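Local coordinates for MutT/nudix family protein (Shewanella oneidensis, PDB 3GZ5) that probably acts as an ADP-ribose-dependent transcriptional regulator of NAD metabolism, joining a Nudix domain to a DNA-binding winged-helix domain, at residues V39-R44 / L137-A142; N46-G51 / L141-L146; F168-P173 / P177-V182. One frame throughout, in Å; residues are numbered along the deposited sequence.

Interaction 1 of 3, residues V39-R44 / L137-A142; sequences VLLVQR and LQMPLA
Leu41 meets Leu141 through methyl groups. CD1 of Leu41 lies 4.0 Å from CD2 of Leu141, and the two side chains cross at about a right angle. Leu41 has its CG anti to its carbonyl carbon (chi1 -66°). This turns the branched end to the loop 137-142. Leu141 leaves its backbone at the flank and brings CD2 round to the strand. Met139 adds a looser apolar contact. Its CE stands 4.5 Å from the same CD1 of Leu41, so one methyl faces two loop residues. No hydrogen bond joins the two segments. The backbone of Leu41 is instead bonded to Lys129 in strand 128-132. Residues 39-43 belong to strand 36-43 of the mixed sheet of the Nudix domain, and 137-142 link helix 133-136 to helix 145-162. The contact therefore sits between the sheet and a helical layer, in the alpha-beta-alpha sandwich of the Nudix fold. Val136 and Ile149, from these two helices, each touch both Leu41 and Leu141. Past the end of the strand, the contact passes to the aliphatic part of an arginine. Arg44 CD rests 3.8 Å from CB of Ala142. The chain bends about its CG-CD bond (chi3 72°), so NE turns off from the touching carbon. The Arg44 side chain also touches Phe143, where the loop leads on toward helix 145-162.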
ATOM      1  N   VAL B  39       1.056 -20.476   5.156  1.00 51.26           N
ATOM      2  CA  VAL B  39       0.228 -19.724   4.196  1.00 51.29           C
ATOM      3  C   VAL B  39      -0.902 -20.638   3.696  1.00 51.44           C
ATOM      4  O   VAL B  39      -0.667 -21.826   3.410  1.00 51.45           O
ATOM      5  CB  VAL B  39       1.103 -19.068   3.066  1.00 51.20           C
ATOM      6  CG1 VAL B  39       1.966 -20.099   2.372  1.00 51.77           C
ATOM      7  CG2 VAL B  39       0.267 -18.301   2.044  1.00 49.55           C
ATOM      8  N   LEU B  40      -2.131 -20.122   3.683  1.00 50.92           N
ATOM      9  CA  LEU B  40      -3.283 -20.902   3.227  1.00 51.42           C
ATOM     10  C   LEU B  40      -3.323 -20.993   1.706  1.00 51.79           C
ATOM     11  O   LEU B  40      -3.310 -19.972   1.027  1.00 51.80           O
ATOM     12  CB  LEU B  40      -4.611 -20.323   3.719  1.00 51.27           C
ATOM     13  CG  LEU B  40      -5.795 -21.267   3.437  1.00 52.30           C
ATOM     14  CD1 LEU B  40      -5.817 -22.425   4.440  1.00 51.50           C
ATOM     15  CD2 LEU B  40      -7.115 -20.537   3.473  1.00 52.96           C
ATOM     16  N   LEU B  41      -3.356 -22.219   1.181  1.00 52.22           N
ATOM     17  CA  LEU B  41      -3.386 -22.443  -0.268  1.00 52.66           C
ATOM     18  C   LEU B  41      -4.555 -23.321  -0.697  1.00 53.69           C
ATOM     19  O   LEU B  41      -5.129 -24.068   0.104  1.00 53.06           O
ATOM     20  CB  LEU B  41      -2.062 -22.991  -0.788  1.00 52.57           C
ATOM     21  CG  LEU B  41      -0.820 -22.099  -0.715  1.00 51.26           C
ATOM     22  CD1 LEU B  41       0.301 -22.789  -1.462  1.00 52.34           C
ATOM     23  CD2 LEU B  41      -1.018 -20.681  -1.266  1.00 50.37           C
ATOM     24  N   VAL B  42      -4.926 -23.162  -1.967  1.00 54.91           N
ATOM     25  CA  VAL B  42      -6.123 -23.762  -2.547  1.00 55.49           C
ATOM     26  C   VAL B  42      -5.681 -24.401  -3.845  1.00 56.48           C
ATOM     27  O   VAL B  42      -4.945 -23.792  -4.633  1.00 56.32           O
ATOM     28  CB  VAL B  42      -7.234 -22.691  -2.825  1.00 55.67           C
ATOM     29  CG1 VAL B  42      -8.464 -23.306  -3.521  1.00 54.63           C
ATOM     30  CG2 VAL B  42      -7.646 -21.998  -1.540  1.00 54.16           C
ATOM     31  N   GLN B  43      -6.088 -25.651  -4.046  1.00 57.84           N
ATOM     32  CA  GLN B  43      -5.707 -26.358  -5.256  1.00 59.59           C
ATOM     33  C   GLN B  43      -6.683 -26.019  -6.380  1.00 60.61           C
ATOM     34  O   GLN B  43      -7.902 -26.065  -6.181  1.00 59.46           O
ATOM     35  CB  GLN B  43      -5.656 -27.866  -5.025  1.00 59.53           C
ATOM     36  CG  GLN B  43      -4.613 -28.520  -5.884  1.00 59.91           C
ATOM     37  CD  GLN B  43      -4.685 -30.038  -5.899  1.00 61.36           C
ATOM     38  OE1 GLN B  43      -5.587 -30.661  -5.309  1.00 59.96           O
ATOM     39  NE2 GLN B  43      -3.734 -30.644  -6.595  1.00 61.31           N
ATOM     40  N   ARG B  44      -6.127 -25.678  -7.544  1.00 62.41           N
ATOM     41  CA  ARG B  44      -6.928 -25.267  -8.699  1.00 64.82           C
ATOM     42  C   ARG B  44      -7.632 -26.438  -9.398  1.00 66.10           C
ATOM     43  O   ARG B  44      -7.004 -27.219 -10.136  1.00 66.23           O
ATOM     44  CB  ARG B  44      -6.073 -24.499  -9.709  1.00 64.96           C
ATOM     45  CG  ARG B  44      -5.661 -23.111  -9.275  1.00 65.33           C
ATOM     46  CD  ARG B  44      -5.477 -22.232 -10.490  1.00 68.27           C
ATOM     47  NE  ARG B  44      -6.773 -21.899 -11.088  1.00 70.28           N
ATOM     48  CZ  ARG B  44      -6.943 -21.503 -12.344  1.00 71.18           C
ATOM     49  NH1 ARG B  44      -8.158 -21.231 -12.799  1.00 71.42           N
ATOM     50  NH2 ARG B  44      -5.904 -21.401 -13.152  1.00 71.87           N
ATOM     51  N   LEU B 137       7.641 -21.632  -0.959  1.00 66.54           N
ATOM     52  CA  LEU B 137       8.681 -20.970  -1.743  1.00 67.64           C
ATOM     53  C   LEU B 137       9.431 -21.896  -2.731  1.00 68.26           C
ATOM     54  O   LEU B 137      10.125 -21.411  -3.632  1.00 68.57           O
ATOM     55  CB  LEU B 137       9.667 -20.232  -0.825  1.00 67.48           C
ATOM     56  CG  LEU B 137       9.123 -19.168   0.141  1.00 67.62           C
ATOM     57  CD1 LEU B 137      10.265 -18.571   0.957  1.00 68.07           C
ATOM     58  CD2 LEU B 137       8.338 -18.057  -0.574  1.00 67.07           C
ATOM     59  N   GLN B 138       9.276 -23.212  -2.566  1.00 68.84           N
ATOM     60  CA  GLN B 138       9.824 -24.194  -3.519  1.00 69.56           C
ATOM     61  C   GLN B 138       8.752 -24.938  -4.340  1.00 68.88           C
ATOM     62  O   GLN B 138       9.030 -25.987  -4.924  1.00 69.24           O
ATOM     63  CB  GLN B 138      10.743 -25.201  -2.798  1.00 69.83           C
ATOM     64  CG  GLN B 138      12.204 -24.754  -2.709  1.00 72.20           C
ATOM     65  CD  GLN B 138      12.434 -23.661  -1.672  1.00 74.42           C
ATOM     66  OE1 GLN B 138      12.115 -23.827  -0.492  1.00 75.28           O
ATOM     67  NE2 GLN B 138      13.013 -22.545  -2.107  1.00 75.02           N
ATOM     68  N   MET B 139       7.537 -24.392  -4.381  1.00 68.17           N
ATOM     69  CA  MET B 139       6.423 -25.018  -5.110  1.00 67.01           C
ATOM     70  C   MET B 139       6.152 -24.323  -6.455  1.00 66.30           C
ATOM     71  O   MET B 139       6.543 -23.159  -6.646  1.00 66.21           O
ATOM     72  CB  MET B 139       5.154 -25.039  -4.265  1.00 66.99           C
ATOM     73  CG  MET B 139       4.954 -26.291  -3.452  1.00 66.97           C
ATOM     74  SD  MET B 139       3.793 -26.041  -2.086  1.00 69.98           S
ATOM     75  CE  MET B 139       2.226 -26.587  -2.775  1.00 68.77           C
ATOM     76  N   PRO B 140       5.515 -25.051  -7.402  1.00 65.38           N
ATOM     77  CA  PRO B 140       5.096 -24.450  -8.663  1.00 64.16           C
ATOM     78  C   PRO B 140       3.696 -23.863  -8.506  1.00 62.88           C
ATOM     79  O   PRO B 140       2.684 -24.558  -8.694  1.00 62.85           O
ATOM     80  CB  PRO B 140       5.108 -25.635  -9.634  1.00 64.38           C
ATOM     81  CG  PRO B 140       4.820 -26.844  -8.777  1.00 64.78           C
ATOM     82  CD  PRO B 140       5.175 -26.492  -7.344  1.00 65.26           C
ATOM     83  N   LEU B 141       3.633 -22.586  -8.128  1.00 61.01           N
ATOM     84  CA  LEU B 141       2.329 -21.991  -7.826  1.00 58.39           C
ATOM     85  C   LEU B 141       1.698 -21.458  -9.097  1.00 57.42           C
ATOM     86  O   LEU B 141       2.394 -20.937  -9.976  1.00 56.84           O
ATOM     87  CB  LEU B 141       2.446 -20.905  -6.749  1.00 57.96           C
ATOM     88  CG  LEU B 141       3.029 -21.375  -5.410  1.00 56.30           C
ATOM     89  CD1 LEU B 141       2.961 -20.268  -4.390  1.00 54.53           C
ATOM     90  CD2 LEU B 141       2.328 -22.622  -4.873  1.00 53.65           C
ATOM     91  N   ALA B 142       0.381 -21.613  -9.198  1.00 56.19           N
ATOM     92  CA  ALA B 142      -0.373 -21.000 -10.286  1.00 55.27           C
ATOM     93  C   ALA B 142       0.017 -19.522 -10.489  1.00 54.43           C
ATOM     94  O   ALA B 142       0.370 -18.811  -9.538  1.00 54.15           O
ATOM     95  CB  ALA B 142      -1.866 -21.144 -10.045  1.00 55.23           C
TER

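Interaction 2 of 3, residues N46-G51 / L141-L146; sequences NHPFLG and LAFDHL
The backbones of Phe49 and Ala142 come close, with their CA atoms 5.5 Å apart, where a loop with a cis peptide before Pro48 meets a type II' turn from Ala142 to His145. His145 N closes that turn by bonding to Ala142 O. The two phenylalanines form a T-shaped (edge-to-face) pair. The edge of Phe49 that carries CD1 and CE1 points at one face of Phe143. The ring centroids are 4.9 Å apart and the planes meet at 64°. Phe143 CG sits beside its backbone N, opposite the carbonyl carbon (chi1 -53°), which brings the ring round to Phe49. One face of the Phe49 ring lies over the backbone, with Phe143 N 3.5 Å from its CD1. Phe49 CB packs on the turn, 3.8 Å from Ala142 CB. Within this Nudix domain the contact packs the loop between strands 36-43 and 53-54 against the entry to helix 145-162. Asp144 stands at the N-cap position, but its side chain makes no capping bond; its OD1 forms a salt bridge with Arg98. Pro48 CG lies 4.2 Å from Phe143 CZ. An alanine at Phe143 removes the ring that the Phe49 edge and Pro48 meet; a gap would probably open there, with Phe49 held mainly by the turn backbone and Ala142. Asp99 and Arg101 also touch the Phe143 side chain.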
ATOM      1  N   ASN B  46      -9.482 -26.354 -11.938  1.00 70.92           N
ATOM      2  CA  ASN B  46      -9.899 -25.438 -12.995  1.00 71.41           C
ATOM      3  C   ASN B  46      -8.738 -24.999 -13.873  1.00 71.46           C
ATOM      4  O   ASN B  46      -7.728 -24.492 -13.375  1.00 71.81           O
ATOM      5  CB  ASN B  46     -10.535 -24.200 -12.354  1.00 71.95           C
ATOM      6  CG  ASN B  46     -11.828 -23.791 -13.015  1.00 72.56           C
ATOM      7  OD1 ASN B  46     -12.567 -24.627 -13.544  1.00 75.06           O
ATOM      8  ND2 ASN B  46     -12.122 -22.498 -12.976  1.00 73.18           N
ATOM      9  N   HIS B  47      -8.889 -25.203 -15.179  1.00 71.49           N
ATOM     10  CA  HIS B  47      -7.919 -24.786 -16.206  1.00 71.42           C
ATOM     11  C   HIS B  47      -7.966 -23.242 -16.262  1.00 70.95           C
ATOM     12  O   HIS B  47      -9.036 -22.651 -16.018  1.00 70.96           O
ATOM     13  CB  HIS B  47      -8.381 -25.387 -17.550  1.00 72.12           C
ATOM     14  CG  HIS B  47      -7.309 -26.080 -18.353  1.00 72.98           C
ATOM     15  ND1 HIS B  47      -7.331 -27.440 -18.602  1.00 74.61           N
ATOM     16  CD2 HIS B  47      -6.237 -25.597 -19.028  1.00 73.35           C
ATOM     17  CE1 HIS B  47      -6.305 -27.767 -19.372  1.00 73.93           C
ATOM     18  NE2 HIS B  47      -5.628 -26.665 -19.648  1.00 73.75           N
ATOM     19  N   PRO B  48      -6.829 -22.567 -16.544  1.00 70.15           N
ATOM     20  CA  PRO B  48      -5.459 -23.024 -16.782  1.00 70.06           C
ATOM     21  C   PRO B  48      -4.748 -23.408 -15.473  1.00 69.87           C
ATOM     22  O   PRO B  48      -5.427 -23.646 -14.463  1.00 69.90           O
ATOM     23  CB  PRO B  48      -4.794 -21.804 -17.438  1.00 69.92           C
ATOM     24  CG  PRO B  48      -5.516 -20.649 -16.873  1.00 69.97           C
ATOM     25  CD  PRO B  48      -6.928 -21.099 -16.618  1.00 69.74           C
ATOM     26  N   PHE B  49      -3.411 -23.477 -15.492  1.00 69.46           N
ATOM     27  CA  PHE B  49      -2.616 -23.914 -14.325  1.00 68.73           C
ATOM     28  C   PHE B  49      -3.406 -24.891 -13.451  1.00 67.84           C
ATOM     29  O   PHE B  49      -3.455 -24.767 -12.231  1.00 67.18           O
ATOM     30  CB  PHE B  49      -2.152 -22.715 -13.488  1.00 69.01           C
ATOM     31  CG  PHE B  49      -1.138 -21.851 -14.166  1.00 69.19           C
ATOM     32  CD1 PHE B  49      -1.486 -20.586 -14.608  1.00 68.70           C
ATOM     33  CD2 PHE B  49       0.168 -22.299 -14.358  1.00 70.69           C
ATOM     34  CE1 PHE B  49      -0.556 -19.766 -15.241  1.00 70.27           C
ATOM     35  CE2 PHE B  49       1.128 -21.486 -14.989  1.00 71.86           C
ATOM     36  CZ  PHE B  49       0.762 -20.210 -15.437  1.00 71.66           C
ATOM     37  N   LEU B  50      -4.044 -25.853 -14.109  1.00 67.61           N
ATOM     38  CA  LEU B  50      -4.929 -26.815 -13.457  1.00 67.18           C
ATOM     39  C   LEU B  50      -4.147 -27.747 -12.508  1.00 66.96           C
ATOM     40  O   LEU B  50      -2.962 -28.064 -12.754  1.00 66.18           O
ATOM     41  CB  LEU B  50      -5.699 -27.600 -14.528  1.00 67.39           C
ATOM     42  CG  LEU B  50      -6.293 -28.973 -14.199  1.00 67.31           C
ATOM     43  CD1 LEU B  50      -7.671 -28.837 -13.576  1.00 65.36           C
ATOM     44  CD2 LEU B  50      -6.306 -29.831 -15.472  1.00 67.17           C
ATOM     45  N   GLY B  51      -4.813 -28.149 -11.420  1.00 66.39           N
ATOM     46  CA  GLY B  51      -4.194 -28.966 -10.372  1.00 65.53           C
ATOM     47  C   GLY B  51      -3.100 -28.324  -9.526  1.00 64.45           C
ATOM     48  O   GLY B  51      -2.683 -28.901  -8.519  1.00 65.12           O
ATOM     49  N   LEU B 141       3.633 -22.586  -8.128  1.00 61.01           N
ATOM     50  CA  LEU B 141       2.329 -21.991  -7.826  1.00 58.39           C
ATOM     51  C   LEU B 141       1.698 -21.458  -9.097  1.00 57.42           C
ATOM     52  O   LEU B 141       2.394 -20.937  -9.976  1.00 56.84           O
ATOM     53  CB  LEU B 141       2.446 -20.905  -6.749  1.00 57.96           C
ATOM     54  CG  LEU B 141       3.029 -21.375  -5.410  1.00 56.30           C
ATOM     55  CD1 LEU B 141       2.961 -20.268  -4.390  1.00 54.53           C
ATOM     56  CD2 LEU B 141       2.328 -22.622  -4.873  1.00 53.65           C
ATOM     57  N   ALA B 142       0.381 -21.613  -9.198  1.00 56.19           N
ATOM     58  CA  ALA B 142      -0.373 -21.000 -10.286  1.00 55.27           C
ATOM     59  C   ALA B 142       0.017 -19.522 -10.489  1.00 54.43           C
ATOM     60  O   ALA B 142       0.370 -18.811  -9.538  1.00 54.15           O
ATOM     61  CB  ALA B 142      -1.866 -21.144 -10.045  1.00 55.23           C
ATOM     62  N   PHE B 143      -0.003 -19.106 -11.750  1.00 53.07           N
ATOM     63  CA  PHE B 143       0.180 -17.732 -12.162  1.00 51.70           C
ATOM     64  C   PHE B 143       1.424 -17.114 -11.554  1.00 51.31           C
ATOM     65  O   PHE B 143       2.525 -17.683 -11.647  1.00 51.78           O
ATOM     66  CB  PHE B 143      -1.069 -16.902 -11.843  1.00 51.69           C
ATOM     67  CG  PHE B 143      -2.357 -17.478 -12.387  1.00 51.10           C
ATOM     68  CD1 PHE B 143      -2.733 -17.261 -13.713  1.00 52.29           C
ATOM     69  CD2 PHE B 143      -3.211 -18.198 -11.569  1.00 51.26           C
ATOM     70  CE1 PHE B 143      -3.938 -17.776 -14.221  1.00 51.07           C
ATOM     71  CE2 PHE B 143      -4.420 -18.724 -12.064  1.00 50.10           C
ATOM     72  CZ  PHE B 143      -4.782 -18.500 -13.393  1.00 50.24           C
ATOM     73  N   ASP B 144       1.257 -15.938 -10.953  1.00 49.76           N
ATOM     74  CA  ASP B 144       2.368 -15.191 -10.374  1.00 47.57           C
ATOM     75  C   ASP B 144       2.234 -15.180  -8.854  1.00 47.18           C
ATOM     76  O   ASP B 144       2.811 -14.317  -8.186  1.00 47.42           O
ATOM     77  CB  ASP B 144       2.414 -13.747 -10.939  1.00 47.13           C
ATOM     78  CG  ASP B 144       1.121 -12.940 -10.651  1.00 46.22           C
ATOM     79  OD1 ASP B 144       0.103 -13.520 -10.207  1.00 41.09           O
ATOM     80  OD2 ASP B 144       1.126 -11.720 -10.887  1.00 46.02           O
ATOM     81  N   HIS B 145       1.483 -16.143  -8.328  1.00 45.97           N
ATOM     82  CA  HIS B 145       1.144 -16.205  -6.917  1.00 46.58           C
ATOM     83  C   HIS B 145       2.334 -16.362  -5.949  1.00 47.87           C
ATOM     84  O   HIS B 145       2.278 -15.881  -4.802  1.00 47.21           O
ATOM     85  CB  HIS B 145       0.117 -17.296  -6.663  1.00 45.67           C
ATOM     86  CG  HIS B 145      -1.233 -16.996  -7.228  1.00 43.65           C
ATOM     87  ND1 HIS B 145      -2.331 -17.784  -6.965  1.00 43.28           N
ATOM     88  CD2 HIS B 145      -1.665 -16.010  -8.053  1.00 43.01           C
ATOM     89  CE1 HIS B 145      -3.381 -17.301  -7.604  1.00 43.73           C
ATOM     90  NE2 HIS B 145      -3.007 -16.213  -8.258  1.00 43.11           N
ATOM     91  N   LEU B 146       3.403 -17.008  -6.409  1.00 48.51           N
ATOM     92  CA  LEU B 146       4.625 -17.051  -5.631  1.00 49.75           C
ATOM     93  C   LEU B 146       5.159 -15.645  -5.378  1.00 49.87           C
ATOM     94  O   LEU B 146       5.643 -15.340  -4.287  1.00 50.03           O
ATOM     95  CB  LEU B 146       5.712 -17.893  -6.314  1.00 50.28           C
ATOM     96  CG  LEU B 146       7.055 -17.908  -5.558  1.00 51.38           C
ATOM     97  CD1 LEU B 146       6.861 -18.491  -4.156  1.00 50.09           C
ATOM     98  CD2 LEU B 146       8.136 -18.680  -6.324  1.00 53.54           C
TER

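Interaction 3 of 3, residues F168-P173 / P177-V182; sequences FALSEP and PELQHV
Leu170 and Val182 meet tip to tip, and they form the tight part of this contact. CD2 of Leu170 is only 3.2 Å from CG2 of Val182, closer than usual van der Waals contact. CD1 of Leu170 rests against the helix backbone at Leu179. It is 3.9 Å from CA of Leu179 and 4.2 Å from CD1 of Leu179. The first torsion of Leu170 (chi1 -53°) sets CG beside the backbone N and sends both methyls to the helix. Tyr32, from a Nudix-domain strand, also touches Leu170 and Val182, so this apolar cluster reaches across to the other domain. The flank at Ser171 and Glu178 is looser and holds a water. Glu178 CB approaches Leu170 CD1 only to 4.4 Å. Beyond CB, the chain of Glu178 is extended (chi2 178°) and carries the carboxylate out to the water. The water lies 2.9 Å from Glu178 OE2 and 3.2 Å from Ser171 O and can donate to either; it probably divides its protons among several acceptors. OE1 of Glu178 forms a salt bridge with Arg213, which ties the helix to strand 206-213. Strand 174-175 connects the two segments. It is followed by helices 176-187 and 193-203 and then by strands 206-213 and 220-225, the topology of a winged helix-turn-helix domain.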
ATOM      1  N   PHE B 168      -1.927 -10.769  15.358  1.00 37.57           N
ATOM      2  CA  PHE B 168      -3.135 -11.346  14.739  1.00 38.26           C
ATOM      3  C   PHE B 168      -2.978 -12.781  14.224  1.00 39.02           C
ATOM      4  O   PHE B 168      -3.973 -13.481  14.073  1.00 39.40           O
ATOM      5  CB  PHE B 168      -3.702 -10.407  13.650  1.00 37.96           C
ATOM      6  CG  PHE B 168      -4.317  -9.163  14.204  1.00 35.94           C
ATOM      7  CD1 PHE B 168      -5.505  -9.224  14.920  1.00 37.02           C
ATOM      8  CD2 PHE B 168      -3.713  -7.932  14.027  1.00 35.09           C
ATOM      9  CE1 PHE B 168      -6.083  -8.075  15.447  1.00 37.90           C
ATOM     10  CE2 PHE B 168      -4.289  -6.758  14.548  1.00 35.59           C
ATOM     11  CZ  PHE B 168      -5.461  -6.833  15.258  1.00 37.47           C
ATOM     12  N   ALA B 169      -1.737 -13.216  13.985  1.00 39.87           N
ATOM     13  CA  ALA B 169      -1.430 -14.613  13.625  1.00 40.77           C
ATOM     14  C   ALA B 169      -1.500 -15.605  14.801  1.00 41.74           C
ATOM     15  O   ALA B 169      -1.389 -16.815  14.595  1.00 41.79           O
ATOM     16  CB  ALA B 169      -0.064 -14.696  12.947  1.00 40.57           C
ATOM     17  N   LEU B 170      -1.698 -15.093  16.022  1.00 43.39           N
ATOM     18  CA  LEU B 170      -1.695 -15.925  17.249  1.00 44.44           C
ATOM     19  C   LEU B 170      -3.084 -16.174  17.797  1.00 44.95           C
ATOM     20  O   LEU B 170      -3.983 -15.376  17.577  1.00 44.92           O
ATOM     21  CB  LEU B 170      -0.865 -15.245  18.338  1.00 43.83           C
ATOM     22  CG  LEU B 170       0.533 -14.863  17.899  1.00 43.42           C
ATOM     23  CD1 LEU B 170       1.175 -13.928  18.950  1.00 42.42           C
ATOM     24  CD2 LEU B 170       1.308 -16.134  17.688  1.00 40.98           C
ATOM     25  N   SER B 171      -3.284 -17.270  18.520  1.00 46.33           N
ATOM     26  CA  SER B 171      -4.576 -17.403  19.183  1.00 48.07           C
ATOM     27  C   SER B 171      -4.613 -16.476  20.390  1.00 48.65           C
ATOM     28  O   SER B 171      -3.574 -16.134  20.973  1.00 49.08           O
ATOM     29  CB  SER B 171      -4.955 -18.852  19.505  1.00 48.17           C
ATOM     30  OG  SER B 171      -3.995 -19.468  20.330  1.00 50.75           O
ATOM     31  N   GLU B 172      -5.810 -16.014  20.711  1.00 49.08           N
ATOM     32  CA  GLU B 172      -6.012 -15.079  21.794  1.00 50.00           C
ATOM     33  C   GLU B 172      -6.572 -15.873  22.981  1.00 49.17           C
ATOM     34  O   GLU B 172      -7.421 -16.740  22.775  1.00 49.68           O
ATOM     35  CB  GLU B 172      -6.992 -13.997  21.340  1.00 50.52           C
ATOM     36  CG  GLU B 172      -6.541 -12.575  21.622  1.00 54.84           C
ATOM     37  CD  GLU B 172      -5.822 -11.902  20.455  1.00 59.85           C
ATOM     38  OE1 GLU B 172      -5.231 -12.595  19.579  1.00 63.55           O
ATOM     39  OE2 GLU B 172      -5.839 -10.653  20.423  1.00 60.96           O
ATOM     40  N   PRO B 173      -6.081 -15.619  24.213  1.00 48.41           N
ATOM     41  CA  PRO B 173      -4.992 -14.701  24.578  1.00 47.96           C
ATOM     42  C   PRO B 173      -3.613 -15.318  24.310  1.00 47.48           C
ATOM     43  O   PRO B 173      -3.489 -16.547  24.220  1.00 47.26           O
ATOM     44  CB  PRO B 173      -5.185 -14.519  26.084  1.00 48.06           C
ATOM     45  CG  PRO B 173      -5.725 -15.837  26.538  1.00 48.43           C
ATOM     46  CD  PRO B 173      -6.627 -16.312  25.398  1.00 48.49           C
ATOM     47  N   PRO B 177       6.233 -13.368  25.290  1.00 47.78           N
ATOM     48  CA  PRO B 177       7.195 -14.221  24.590  1.00 47.29           C
ATOM     49  C   PRO B 177       6.708 -14.847  23.270  1.00 46.84           C
ATOM     50  O   PRO B 177       7.506 -14.977  22.349  1.00 45.93           O
ATOM     51  CB  PRO B 177       7.491 -15.323  25.619  1.00 47.52           C
ATOM     52  CG  PRO B 177       7.285 -14.651  26.926  1.00 47.99           C
ATOM     53  CD  PRO B 177       6.095 -13.773  26.703  1.00 46.92           C
ATOM     54  N   GLU B 178       5.444 -15.264  23.198  1.00 46.58           N
ATOM     55  CA  GLU B 178       4.840 -15.706  21.929  1.00 47.21           C
ATOM     56  C   GLU B 178       4.883 -14.604  20.864  1.00 46.78           C
ATOM     57  O   GLU B 178       5.256 -14.849  19.712  1.00 46.77           O
ATOM     58  CB  GLU B 178       3.380 -16.107  22.130  1.00 47.85           C
ATOM     59  CG  GLU B 178       3.148 -17.389  22.904  1.00 51.21           C
ATOM     60  CD  GLU B 178       1.658 -17.671  23.078  1.00 56.33           C
ATOM     61  OE1 GLU B 178       1.291 -18.444  23.994  1.00 59.07           O
ATOM     62  OE2 GLU B 178       0.854 -17.121  22.293  1.00 57.71           O
ATOM     63  N   LEU B 179       4.483 -13.400  21.266  1.00 46.07           N
ATOM     64  CA  LEU B 179       4.405 -12.266  20.378  1.00 45.78           C
ATOM     65  C   LEU B 179       5.797 -11.903  19.889  1.00 46.19           C
ATOM     66  O   LEU B 179       6.013 -11.667  18.702  1.00 45.85           O
ATOM     67  CB  LEU B 179       3.780 -11.083  21.108  1.00 45.12           C
ATOM     68  CG  LEU B 179       3.607  -9.814  20.282  1.00 45.47           C
ATOM     69  CD1 LEU B 179       2.680 -10.040  19.066  1.00 44.71           C
ATOM     70  CD2 LEU B 179       3.139  -8.630  21.157  1.00 45.10           C
ATOM     71  N   GLN B 180       6.750 -11.855  20.820  1.00 47.12           N
ATOM     72  CA  GLN B 180       8.141 -11.600  20.478  1.00 47.51           C
ATOM     73  C   GLN B 180       8.653 -12.617  19.464  1.00 47.30           C
ATOM     74  O   GLN B 180       9.295 -12.250  18.487  1.00 47.18           O
ATOM     75  CB  GLN B 180       9.019 -11.620  21.738  1.00 48.12           C
ATOM     76  CG  GLN B 180      10.471 -11.327  21.435  1.00 49.40           C
ATOM     77  CD  GLN B 180      11.308 -11.197  22.683  1.00 53.42           C
ATOM     78  OE1 GLN B 180      10.838 -10.693  23.709  1.00 56.64           O
ATOM     79  NE2 GLN B 180      12.557 -11.623  22.600  1.00 50.24           N
ATOM     80  N   HIS B 181       8.364 -13.892  19.692  1.00 47.69           N
ATOM     81  CA  HIS B 181       8.835 -14.926  18.787  1.00 49.41           C
ATOM     82  C   HIS B 181       8.283 -14.815  17.358  1.00 49.54           C
ATOM     83  O   HIS B 181       9.033 -14.978  16.390  1.00 50.40           O
ATOM     84  CB  HIS B 181       8.634 -16.328  19.349  1.00 49.75           C
ATOM     85  CG  HIS B 181       9.341 -17.382  18.550  1.00 53.90           C
ATOM     86  ND1 HIS B 181      10.707 -17.362  18.331  1.00 56.66           N
ATOM     87  CD2 HIS B 181       8.871 -18.460  17.879  1.00 55.76           C
ATOM     88  CE1 HIS B 181      11.047 -18.391  17.575  1.00 55.87           C
ATOM     89  NE2 HIS B 181       9.952 -19.074  17.285  1.00 56.82           N
ATOM     90  N   VAL B 182       6.989 -14.525  17.214  1.00 49.44           N
ATOM     91  CA  VAL B 182       6.432 -14.291  15.871  1.00 48.92           C
ATOM     92  C   VAL B 182       7.153 -13.148  15.174  1.00 48.04           C
ATOM     93  O   VAL B 182       7.417 -13.250  13.979  1.00 48.84           O
ATOM     94  CB  VAL B 182       4.906 -13.982  15.845  1.00 48.31           C
ATOM     95  CG1 VAL B 182       4.422 -14.029  14.402  1.00 49.52           C
ATOM     96  CG2 VAL B 182       4.132 -14.989  16.640  1.00 48.74           C
TER
HETATM   97  O   HOH W   1      -1.696 -18.453  22.192  1.00 57.62           O

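From the N terminus, the chain runs along strand 36-43 into the loop 46-51. Both parts are met again some ninety residues later. Interaction 1 closes its loop at 137-142 and interaction 2 at 141-146, with Leu141 and Ala142 common to both. The two spans overlap and cross, since interaction 2 starts later and ends later. Their first segments are also probably joined by a hydrogen bond between Arg44 O and Gly51 N, 2.7 Å apart. Together they tie the Nudix sheet and the loop that follows strand 36-43 to the start of helix 145-162. Interaction 3 follows in series. It closes a short local loop in the winged-helix domain, its centre about 25 Å from that of interaction 1.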